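TTHB210-like domain-containing protein (Thermus thermophilus, PDB 3VG8) is of unknown function but forms a homodecamer and is controlled by the sigmaE/anti-sigmaE regulatory system. Local coordinates at residues K44-P50 and H94-V100; V23-T27 and T65-R69. The protein carries 1 engineered substitution. All blocks are in the same frame, centred on the assembly; numbering follows the deposited sequence.

Interaction 1 of 2, residues K44-P50 and H94-V100; sequences KVVFMVP and HYHIELV
The middle of the subunit's antiparallel sheet is built where Val45, Phe47 and Val49 form hydrogen-bonded pairs with Leu99, Ile97 and Tyr95, zipping strand 44-50 to strand 94-100; these six side chains share one face. Six N-H...O bonds link the pairs; Phe47 N to Ile97 O, at 2.7 Å, is nearly straight (170°). Beta-branched valines and isoleucine suit such extended backbone, and Phe47 brings CE1 to within 4.1 Å of Leu99 CD1, which lies at the ring's edge.

The face with Lys44, Val46, Met48, His94, His96 and Glu98 carries the non-hydrogen-bonded pairs and is more polar. Lys44 starts with CG wedged between its backbone N and carbonyl carbon (chi1 61°), then runs extended to a salt bridge: Lys44 NZ lies 3.1 Å from Glu98 OE1, approaching from above the carboxylate plane. Glu107 also meets Lys44 NZ and Asn80 meets Glu98 OE1, so NZ and OE1, both buried, each have a second partner. Farther along, selenomethionine Met48 bends back at chi2 and chi3 and sets SE over the centre of the His96 ring, 3.3 Å from its centroid, a sulfur-aromatic contact that a flexible, polarisable chain makes well. At the end, Pro50 CA rests over one face of the His94 ring, offset toward the rim and 3.8 Å from the centroid, as a CH-pi contact; His94 ND1 bonds Glu92 O.

Strand 33-36 flanks 42-50, and strand 78-84 flanks 94-100. Helix 104-110 supplies Glu107 beside Lys44, while Phe47, Val49 and Ile97 pack against a second subunit.

Interaction 2 of 2, residues V23-T27 and T65-R69; sequences VDPST and TKTLR
Lys66 brings its ammonium end to Asp24 OD1, the two side chains crossing at about a right angle. The lysine leaves the helix with its chain stretched out from CB to NZ (chi1 178°) and so spans from helix 65-71 to the loop 23-27. Lys66 NZ and Asp24 OD1 form a salt bridge; the modelled separation of 2.5 Å is very short, so its exact length is doubtful.

The other carboxylate oxygen of Asp24 turns back to its own loop. Asp24 OD2 accepts from Ser26 N at 2.9 Å, an Asx turn, with the donor 45° above the carboxylate plane. Asp24 O is gripped twice, by Thr27 N at 2.7 Å and by Thr27 OG1 at 2.6 Å, the hydroxyl coming in the carbonyl plane on a lone pair.

A water bridges Thr27 and Thr67 and also takes Asp24 N. It donates to Thr27 OG1 and lies 2.8 Å from Thr67 OG1; threonine supplies a short hydroxyl here beside a methyl, and Thr67 also packs on Leu34 and Pro32. Val23 pairs in an antiparallel ladder with a strand of a third subunit, and Arg69 makes a salt bridge to Asp77 of the second subunit.

With little apolar contact, the join rests on one ion pair and one shared water. The Asx turn helps hold the carboxylate where Lys66 meets it, and the lysine's charge would probably favour the ionised aspartate.

Overall arrangement
From the N terminus the chain passes first through the loop 23-27, then strand 44-50, then helix segment 65-69 and last strand 94-100, so the two contacts cross: interaction 1 begins before interaction 2 has closed. Interaction 2 closes the loop from 23-27 to 65-69, bringing the helix back to the turn that follows strand 20-23. Interaction 1 closes the one from 44-50 to 94-100 and joins two neighbouring inner strands of the sheet. Their centres are 13 Å apart, yet Val45 CG1 touches Leu68 CD2 at 4.2 Å, so the helix of interaction 2 packs on the sheet of interaction 1. Both contacts also touch the second subunit.

Interaction 1 of 2, residues K44-P50 and H94-V100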
# COMPACT_ATOMS: atom_id res chain seq x y z
N LYS F 44 17.24 17.02 20.99
CA LYS F 44 16.42 16.86 22.19
C LYS F 44 17.11 17.28 23.48
O LYS F 44 18.32 17.36 23.54
CB LYS F 44 15.92 15.42 22.33
CG LYS F 44 17.00 14.34 22.45
CD LYS F 44 16.33 12.95 22.56
CE LYS F 44 17.29 11.78 22.39
NZ LYS F 44 16.57 10.45 22.34
N VAL F 45 16.28 17.52 24.49
CA VAL F 45 16.66 17.95 25.83
C VAL F 45 16.26 16.81 26.78
O VAL F 45 15.08 16.47 26.90
CB VAL F 45 15.89 19.23 26.17
CG1 VAL F 45 16.23 19.70 27.56
CG2 VAL F 45 16.24 20.29 25.14
N VAL F 46 17.24 16.22 27.46
CA VAL F 46 16.98 15.06 28.31
C VAL F 46 17.21 15.24 29.82
O VAL F 46 18.32 15.52 30.25
CB VAL F 46 17.84 13.87 27.83
CG1 VAL F 46 17.53 12.62 28.63
CG2 VAL F 46 17.61 13.62 26.35
N PHE F 47 16.15 15.09 30.62
CA PHE F 47 16.26 15.18 32.08
C PHE F 47 16.41 13.75 32.62
O PHE F 47 15.72 12.84 32.17
CB PHE F 47 15.00 15.80 32.70
CG PHE F 47 14.80 17.23 32.32
CD1 PHE F 47 14.11 17.56 31.17
CD2 PHE F 47 15.37 18.24 33.08
CE1 PHE F 47 13.99 18.88 30.78
CE2 PHE F 47 15.25 19.57 32.70
CZ PHE F 47 14.56 19.88 31.54
N MSE F 48 17.31 13.56 33.57
CA MSE F 48 17.55 12.25 34.17
C MSE F 48 16.98 12.22 35.57
O MSE F 48 17.34 13.07 36.39
CB MSE F 48 19.05 11.99 34.31
CG MSE F 48 19.82 11.96 33.03
SE MSE F 48 19.26 10.44 32.04
CE MSE F 48 19.74 9.05 33.32
N VAL F 49 16.08 11.28 35.86
CA VAL F 49 15.53 11.17 37.21
C VAL F 49 15.49 9.73 37.72
O VAL F 49 15.06 8.82 37.02
CB VAL F 49 14.09 11.77 37.33
CG1 VAL F 49 14.12 13.25 36.97
CG2 VAL F 49 13.12 11.02 36.45
N PRO F 50 15.95 9.52 38.97
CA PRO F 50 15.93 8.17 39.53
C PRO F 50 14.50 7.83 39.90
O PRO F 50 13.78 8.67 40.44
CB PRO F 50 16.82 8.28 40.79
CG PRO F 50 17.55 9.61 40.64
CD PRO F 50 16.53 10.48 39.92
N HIS F 94 16.24 4.54 36.46
CA HIS F 94 16.08 5.95 36.14
C HIS F 94 15.04 6.10 35.03
O HIS F 94 14.58 5.12 34.44
CB HIS F 94 17.39 6.54 35.62
CG HIS F 94 18.33 6.98 36.68
ND1 HIS F 94 18.97 6.08 37.52
CD2 HIS F 94 18.73 8.21 37.07
CE1 HIS F 94 19.73 6.75 38.37
NE2 HIS F 94 19.60 8.04 38.12
N TYR F 95 14.67 7.35 34.76
CA TYR F 95 13.78 7.67 33.66
C TYR F 95 14.42 8.85 32.94
O TYR F 95 15.01 9.75 33.57
CB TYR F 95 12.36 8.00 34.12
CG TYR F 95 11.38 6.89 33.79
CD1 TYR F 95 10.75 6.82 32.53
CD2 TYR F 95 11.14 5.86 34.70
CE1 TYR F 95 9.90 5.74 32.20
CE2 TYR F 95 10.33 4.79 34.39
CZ TYR F 95 9.71 4.73 33.14
OH TYR F 95 8.91 3.64 32.85
N HIS F 96 14.38 8.79 31.62
CA HIS F 96 14.92 9.86 30.80
C HIS F 96 13.69 10.61 30.35
O HIS F 96 12.85 10.04 29.67
CB HIS F 96 15.64 9.30 29.56
CG HIS F 96 16.98 8.71 29.84
ND1 HIS F 96 17.18 7.75 30.81
CD2 HIS F 96 18.18 8.89 29.24
CE1 HIS F 96 18.45 7.37 30.80
NE2 HIS F 96 19.07 8.05 29.85
N ILE F 97 13.56 11.86 30.73
CA ILE F 97 12.41 12.62 30.30
C ILE F 97 12.97 13.49 29.18
O ILE F 97 13.82 14.36 29.40
CB ILE F 97 11.83 13.48 31.43
CG1 ILE F 97 11.61 12.62 32.68
CG2 ILE F 97 10.52 14.08 31.00
CD1 ILE F 97 10.61 11.52 32.48
N GLU F 98 12.48 13.24 27.98
CA GLU F 98 12.99 13.92 26.81
C GLU F 98 12.01 14.87 26.12
O GLU F 98 10.86 14.53 25.85
CB GLU F 98 13.46 12.85 25.80
CG GLU F 98 14.02 11.57 26.42
CD GLU F 98 14.74 10.69 25.39
OE1 GLU F 98 14.18 10.43 24.30
OE2 GLU F 98 15.88 10.25 25.68
N LEU F 99 12.51 16.07 25.85
CA LEU F 99 11.76 17.11 25.13
C LEU F 99 12.40 17.05 23.73
O LEU F 99 13.52 17.51 23.55
CB LEU F 99 12.00 18.47 25.78
CG LEU F 99 11.05 18.82 26.93
CD1 LEU F 99 11.13 17.76 28.00
CD2 LEU F 99 11.40 20.20 27.50
N VAL F 100 11.69 16.48 22.77
CA VAL F 100 12.20 16.28 21.42
C VAL F 100 11.76 17.39 20.47
O VAL F 100 10.59 17.68 20.35
CB VAL F 100 11.78 14.88 20.88
CG1 VAL F 100 12.57 14.54 19.62
CG2 VAL F 100 12.03 13.82 21.98

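Interaction 2 of 2, residues V23-T27 and T65-R69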
# COMPACT_ATOMS: atom_id res chain seq x y z
N VAL F 23 26.27 18.54 28.54
CA VAL F 23 25.49 18.92 29.70
C VAL F 23 26.29 19.90 30.52
O VAL F 23 27.52 19.87 30.51
CB VAL F 23 25.13 17.70 30.58
CG1 VAL F 23 26.39 17.07 31.16
CG2 VAL F 23 24.19 18.12 31.70
N ASP F 24 25.60 20.79 31.22
CA ASP F 24 26.29 21.74 32.10
C ASP F 24 26.59 20.93 33.36
O ASP F 24 25.67 20.50 34.06
CB ASP F 24 25.39 22.93 32.43
CG ASP F 24 26.04 23.91 33.39
OD1 ASP F 24 25.53 25.04 33.50
OD2 ASP F 24 27.06 23.56 34.03
N PRO F 25 27.89 20.70 33.66
CA PRO F 25 28.32 19.93 34.84
C PRO F 25 27.69 20.40 36.13
O PRO F 25 27.50 19.60 37.05
CB PRO F 25 29.83 20.12 34.84
CG PRO F 25 30.15 20.30 33.37
CD PRO F 25 29.05 21.24 32.94
N SER F 26 27.38 21.69 36.21
CA SER F 26 26.76 22.24 37.42
C SER F 26 25.30 21.86 37.55
O SER F 26 24.69 22.10 38.59
CB SER F 26 26.87 23.76 37.44
OG SER F 26 25.88 24.36 36.61
N THR F 27 24.72 21.26 36.51
CA THR F 27 23.30 20.87 36.55
C THR F 27 23.09 19.38 36.81
O THR F 27 21.96 18.91 36.93
CB THR F 27 22.59 21.29 35.23
OG1 THR F 27 23.05 20.47 34.14
CG2 THR F 27 22.90 22.74 34.89
N THR F 65 16.30 25.44 34.04
CA THR F 65 16.10 26.84 33.67
C THR F 65 17.29 27.48 32.96
O THR F 65 17.14 28.09 31.89
CB THR F 65 15.74 27.67 34.89
OG1 THR F 65 14.81 26.93 35.69
CG2 THR F 65 15.08 29.00 34.47
N LYS F 66 18.48 27.35 33.56
CA LYS F 66 19.71 27.90 33.00
C LYS F 66 19.94 27.37 31.58
O LYS F 66 20.04 28.14 30.63
CB LYS F 66 20.92 27.53 33.89
CG LYS F 66 22.29 28.01 33.39
CD LYS F 66 23.41 27.53 34.33
CE LYS F 66 24.81 27.85 33.79
NZ LYS F 66 25.92 27.24 34.61
N THR F 67 20.01 26.05 31.46
CA THR F 67 20.22 25.40 30.17
C THR F 67 19.15 25.79 29.15
O THR F 67 19.47 26.22 28.04
CB THR F 67 20.22 23.86 30.33
OG1 THR F 67 21.27 23.47 31.23
CG2 THR F 67 20.42 23.17 28.98
N LEU F 68 17.88 25.64 29.51
CA LEU F 68 16.78 25.98 28.62
C LEU F 68 16.86 27.41 28.10
O LEU F 68 16.85 27.64 26.88
CB LEU F 68 15.44 25.75 29.34
CG LEU F 68 15.13 24.27 29.59
CD1 LEU F 68 13.90 24.12 30.48
CD2 LEU F 68 14.94 23.59 28.26
N ARG F 69 16.96 28.37 29.02
CA ARG F 69 17.05 29.79 28.67
C ARG F 69 18.11 30.04 27.60
O ARG F 69 17.91 30.86 26.70
CB ARG F 69 17.39 30.64 29.90
CG ARG F 69 16.36 30.58 31.03
CD ARG F 69 15.49 31.84 31.11
NE ARG F 69 14.63 31.80 32.29
CZ ARG F 69 13.82 32.78 32.68
NH1 ARG F 69 13.74 33.91 31.99
NH2 ARG F 69 13.07 32.62 33.77
O HOH W 1 22.61 21.09 31.56